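Local coordinates for protein AlkZ (PDB 5UUJ) that belongs to the AlkZ-like DNA glycosylase family, whose members are built from helix-turn-helix-related winged-helix units, at residues Glu49-Arg61 / Glu357-Arg369. Sequence-based numbering, arbitrary orientation.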
loop_
_atom_site.group_PDB
_atom_site.type_symbol
_atom_site.label_atom_id
_atom_site.label_comp_id
_atom_site.label_asym_id
_atom_site.label_seq_id
_atom_site.Cartn_x
_atom_site.Cartn_y
_atom_site.Cartn_z
ATOM N N GLU A 49 0.850 -10.433 5.131
ATOM C CA GLU A 49 1.474 -10.999 6.321
ATOM C C GLU A 49 2.982 -11.121 6.140
ATOM O O GLU A 49 3.757 -10.773 7.032
ATOM C CB GLU A 49 0.888 -12.375 6.634
ATOM C CG GLU A 49 -0.578 -12.369 7.015
ATOM C CD GLU A 49 -1.120 -13.770 7.201
ATOM O OE1 GLU A 49 -1.734 -14.040 8.254
ATOM O OE2 GLU A 49 -0.928 -14.607 6.292
ATOM N N LEU A 50 3.386 -11.623 4.977
ATOM C CA LEU A 50 4.792 -11.872 4.688
ATOM C C LEU A 50 5.601 -10.581 4.679
ATOM O O LEU A 50 6.696 -10.525 5.233
ATOM C CB LEU A 50 4.937 -12.590 3.343
ATOM C CG LEU A 50 6.357 -12.949 2.906
ATOM C CD1 LEU A 50 6.971 -13.975 3.850
ATOM C CD2 LEU A 50 6.362 -13.460 1.475
ATOM N N ASN A 51 5.056 -9.541 4.059
ATOM C CA ASN A 51 5.788 -8.289 3.897
ATOM C C ASN A 51 6.011 -7.556 5.218
ATOM O O ASN A 51 6.985 -6.816 5.367
ATOM C CB ASN A 51 5.061 -7.384 2.907
ATOM C CG ASN A 51 5.099 -7.932 1.487
ATOM O OD1 ASN A 51 5.986 -8.718 1.135
ATOM N ND2 ASN A 51 4.141 -7.518 0.665
ATOM N N VAL A 52 5.116 -7.767 6.175
ATOM C CA VAL A 52 5.333 -7.263 7.524
ATOM C C VAL A 52 6.378 -8.128 8.230
ATOM O O VAL A 52 7.311 -7.611 8.847
ATOM C CB VAL A 52 4.020 -7.238 8.338
ATOM C CG1 VAL A 52 4.280 -6.862 9.791
ATOM C CG2 VAL A 52 3.039 -6.258 7.710
ATOM N N ALA A 53 6.226 -9.446 8.121
ATOM C CA ALA A 53 7.094 -10.383 8.832
ATOM C C ALA A 53 8.545 -10.275 8.377
ATOM O O ALA A 53 9.464 -10.411 9.185
ATOM C CB ALA A 53 6.595 -11.806 8.650
ATOM N N LEU A 54 8.750 -10.037 7.084
ATOM C CA LEU A 54 10.099 -9.909 6.546
ATOM C C LEU A 54 10.792 -8.658 7.083
ATOM O O LEU A 54 12.015 -8.559 7.051
ATOM C CB LEU A 54 10.069 -9.879 5.018
ATOM C CG LEU A 54 9.721 -11.192 4.307
ATOM C CD1 LEU A 54 9.515 -10.948 2.823
ATOM C CD2 LEU A 54 10.796 -12.240 4.521
ATOM N N ARG A 55 10.007 -7.709 7.583
ATOM C CA ARG A 55 10.551 -6.463 8.118
ATOM C C ARG A 55 10.768 -6.541 9.631
ATOM O O ARG A 55 10.919 -5.519 10.307
ATOM C CB ARG A 55 9.624 -5.301 7.757
ATOM C CG ARG A 55 9.757 -4.887 6.303
ATOM C CD ARG A 55 8.750 -3.833 5.917
ATOM N NE ARG A 55 9.120 -3.171 4.671
ATOM C CZ ARG A 55 8.903 -3.671 3.458
ATOM N NH1 ARG A 55 8.319 -4.852 3.313
ATOM N NH2 ARG A 55 9.273 -2.987 2.385
ATOM N N GLN A 56 10.792 -7.767 10.146
ATOM C CA GLN A 56 11.056 -8.024 11.557
ATOM C C GLN A 56 12.266 -8.940 11.703
ATOM O O GLN A 56 12.327 -9.993 11.072
ATOM C CB GLN A 56 9.833 -8.650 12.224
ATOM C CG GLN A 56 8.622 -7.728 12.259
ATOM C CD GLN A 56 7.335 -8.462 12.581
ATOM O OE1 GLN A 56 7.169 -9.632 12.240
ATOM N NE2 GLN A 56 6.415 -7.773 13.243
ATOM N N ALA A 57 13.223 -8.526 12.533
ATOM C CA ALA A 57 14.456 -9.284 12.748
ATOM C C ALA A 57 14.144 -10.725 13.118
ATOM O O ALA A 57 14.811 -11.652 12.664
ATOM C CB ALA A 57 15.298 -8.630 13.830
ATOM N N ALA A 58 13.124 -10.893 13.952
ATOM C CA ALA A 58 12.565 -12.201 14.256
ATOM C C ALA A 58 11.156 -12.258 13.672
ATOM O O ALA A 58 10.199 -11.861 14.339
ATOM C CB ALA A 58 12.542 -12.447 15.758
ATOM N N PRO A 59 11.029 -12.725 12.414
ATOM C CA PRO A 59 9.746 -12.740 11.696
ATOM C C PRO A 59 8.583 -13.269 12.525
ATOM O O PRO A 59 8.663 -14.350 13.108
ATOM C CB PRO A 59 10.029 -13.655 10.506
ATOM C CG PRO A 59 11.465 -13.432 10.221
ATOM C CD PRO A 59 12.123 -13.234 11.564
ATOM N N ASP A 60 7.511 -12.485 12.569
ATOM C CA ASP A 60 6.339 -12.796 13.378
ATOM C C ASP A 60 5.074 -12.525 12.566
ATOM O O ASP A 60 4.389 -11.525 12.780
ATOM C CB ASP A 60 6.361 -11.963 14.664
ATOM C CG ASP A 60 5.257 -12.337 15.628
ATOM O OD1 ASP A 60 4.631 -13.401 15.442
ATOM O OD2 ASP A 60 5.026 -11.567 16.584
ATOM N N ARG A 61 4.771 -13.423 11.632
ATOM C CA ARG A 61 3.722 -13.168 10.650
ATOM C C ARG A 61 2.339 -13.105 11.288
ATOM O O ARG A 61 1.434 -12.479 10.741
ATOM C CB ARG A 61 3.747 -14.230 9.537
ATOM C CG ARG A 61 3.252 -15.618 9.931
ATOM C CD ARG A 61 3.256 -16.588 8.737
ATOM N NE ARG A 61 2.258 -16.251 7.713
ATOM C CZ ARG A 61 2.525 -15.871 6.460
ATOM N NH1 ARG A 61 3.772 -15.761 6.019
ATOM N NH2 ARG A 61 1.527 -15.597 5.632
ATOM N N GLU A 357 19.057 -15.167 3.272
ATOM C CA GLU A 357 17.753 -14.559 3.049
ATOM C C GLU A 357 16.658 -15.623 3.033
ATOM O O GLU A 357 15.568 -15.405 3.556
ATOM C CB GLU A 357 17.741 -13.764 1.743
ATOM C CG GLU A 357 18.280 -12.349 1.880
ATOM C CD GLU A 357 17.415 -11.486 2.781
ATOM O OE1 GLU A 357 16.342 -11.026 2.330
ATOM O OE2 GLU A 357 17.808 -11.275 3.947
ATOM N N ALA A 358 16.954 -16.777 2.443
ATOM C CA ALA A 358 15.985 -17.870 2.390
ATOM C C ALA A 358 15.586 -18.313 3.797
ATOM O O ALA A 358 14.429 -18.644 4.044
ATOM C CB ALA A 358 16.551 -19.050 1.603
ATOM N N ALA A 359 16.547 -18.308 4.716
ATOM C CA ALA A 359 16.285 -18.691 6.100
ATOM C C ALA A 359 15.381 -17.671 6.783
ATOM O O ALA A 359 14.553 -18.023 7.624
ATOM C CB ALA A 359 17.585 -18.832 6.861
ATOM N N HIS A 360 15.555 -16.405 6.417
ATOM C CA HIS A 360 14.719 -15.328 6.929
ATOM C C HIS A 360 13.298 -15.466 6.377
ATOM O O HIS A 360 12.319 -15.307 7.108
ATOM C CB HIS A 360 15.320 -13.972 6.554
ATOM C CG HIS A 360 14.650 -12.805 7.211
ATOM N ND1 HIS A 360 14.721 -12.573 8.565
ATOM C CD2 HIS A 360 13.912 -11.795 6.689
ATOM C CE1 HIS A 360 14.049 -11.470 8.856
ATOM N NE2 HIS A 360 13.551 -10.982 7.736
ATOM N N VAL A 361 13.195 -15.777 5.088
ATOM C CA VAL A 361 11.906 -15.993 4.443
ATOM C C VAL A 361 11.226 -17.237 5.009
ATOM O O VAL A 361 10.007 -17.268 5.169
ATOM C CB VAL A 361 12.060 -16.132 2.911
ATOM C CG1 VAL A 361 10.751 -16.574 2.256
ATOM C CG2 VAL A 361 12.525 -14.816 2.307
ATOM N N ALA A 362 12.021 -18.262 5.307
ATOM C CA ALA A 362 11.491 -19.499 5.866
ATOM C C ALA A 362 10.797 -19.227 7.197
ATOM O O ALA A 362 9.684 -19.697 7.437
ATOM C CB ALA A 362 12.601 -20.524 6.046
ATOM N N ARG A 363 11.461 -18.461 8.056
ATOM C CA ARG A 363 10.911 -18.118 9.362
ATOM C C ARG A 363 9.651 -17.269 9.203
ATOM O O ARG A 363 8.678 -17.439 9.939
ATOM C CB ARG A 363 11.955 -17.377 10.198
ATOM C CG ARG A 363 11.561 -17.125 11.650
ATOM C CD ARG A 363 11.538 -18.405 12.484
ATOM N NE ARG A 363 10.300 -19.164 12.313
ATOM C CZ ARG A 363 9.160 -18.907 12.951
ATOM N NH1 ARG A 363 9.081 -17.897 13.809
ATOM N NH2 ARG A 363 8.089 -19.658 12.726
ATOM N N ALA A 364 9.673 -16.365 8.227
ATOM C CA ALA A 364 8.525 -15.508 7.948
ATOM C C ALA A 364 7.365 -16.296 7.341
ATOM O O ALA A 364 6.233 -15.819 7.329
ATOM C CB ALA A 364 8.925 -14.372 7.020
ATOM N N SER A 365 7.655 -17.497 6.839
ATOM C CA SER A 365 6.638 -18.356 6.233
ATOM C C SER A 365 6.145 -19.426 7.208
ATOM O O SER A 365 5.183 -20.139 6.925
ATOM C CB SER A 365 7.186 -19.032 4.973
ATOM O OG SER A 365 7.727 -18.081 4.075
ATOM N N GLY A 366 6.814 -19.543 8.350
ATOM C CA GLY A 366 6.426 -20.511 9.360
ATOM C C GLY A 366 6.891 -21.922 9.051
ATOM O O GLY A 366 6.266 -22.893 9.478
ATOM N N VAL A 367 7.987 -22.036 8.308
ATOM C CA VAL A 367 8.591 -23.331 8.020
ATOM C C VAL A 367 10.038 -23.341 8.495
ATOM O O VAL A 367 10.649 -22.289 8.683
ATOM C CB VAL A 367 8.528 -23.671 6.514
ATOM C CG1 VAL A 367 7.082 -23.737 6.056
ATOM C CG2 VAL A 367 9.308 -22.654 5.688
ATOM N N SER A 368 10.582 -24.538 8.684
ATOM C CA SER A 368 11.910 -24.701 9.263
ATOM C C SER A 368 13.033 -24.396 8.277
ATOM O O SER A 368 14.076 -23.868 8.664
ATOM C CB SER A 368 12.073 -26.124 9.796
ATOM O OG SER A 368 13.431 -26.404 10.079
ATOM N N ARG A 369 12.824 -24.732 7.008
ATOM C CA ARG A 369 13.876 -24.596 6.009
ATOM C C ARG A 369 13.316 -24.369 4.615
ATOM O O ARG A 369 12.256 -24.888 4.263
ATOM C CB ARG A 369 14.766 -25.844 5.998
ATOM C CG ARG A 369 16.257 -25.544 5.929
ATOM C CD ARG A 369 17.047 -26.686 5.295
ATOM N NE ARG A 369 16.618 -28.003 5.764
ATOM C CZ ARG A 369 17.009 -28.567 6.904
ATOM N NH1 ARG A 369 17.839 -27.928 7.721
ATOM N NH2 ARG A 369 16.563 -29.774 7.233
HETATM O O HOH W 1 6.796 -15.688 11.698
#
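Arg61 NH1 donates to Ala364 O at 2.8 Å with an N-H...O angle of 157°, and the acceptor lies close to the guanidinium plane. From the same guanidinium, NH2 forms a salt bridge to Glu49 OE2 (2.7 Å), meeting the oxygen from above the carboxylate plane; the two bonds probably restrict its rotation beside the C-terminal end of helix 351-365. At the other end of the contact, His360 NE2 bonds to Leu54 O at 2.9 Å. That oxygen sits in the imidazole plane, although the donor stands above the carbonyl plane. With CG anti to the backbone N (chi1 -171°), the ring reaches the turn after helix 45-53, where Gln56 O also meets its edge, 3.2 Å from CE1. A water joins the two segments, accepting from Arg61 N and donating to Arg363 O, with a weak bond to Pro59 O. The contact thus joins helix 45-53 and its following loop to the last helix, 351-365, of this AlkZ-like fold; the N-to-C directions of helical segments 49-53 and 357-365 lie 126° apart, and Gly366 closes the latter helix in a Schellman motif. Pro59 packs against helix 351-365, CG over one face of the His360 ring and CB only 3.5 Å from Ala364 CA, a tight fit. Ala364 CB is also touched by Ala53 CB, Leu50 CD1 and Leu54 CD2, the last reaching Val361 CG2 as well at 3.8 Å. Beyond them, Val361 rests on Trp331 and Leu283 of the sheet.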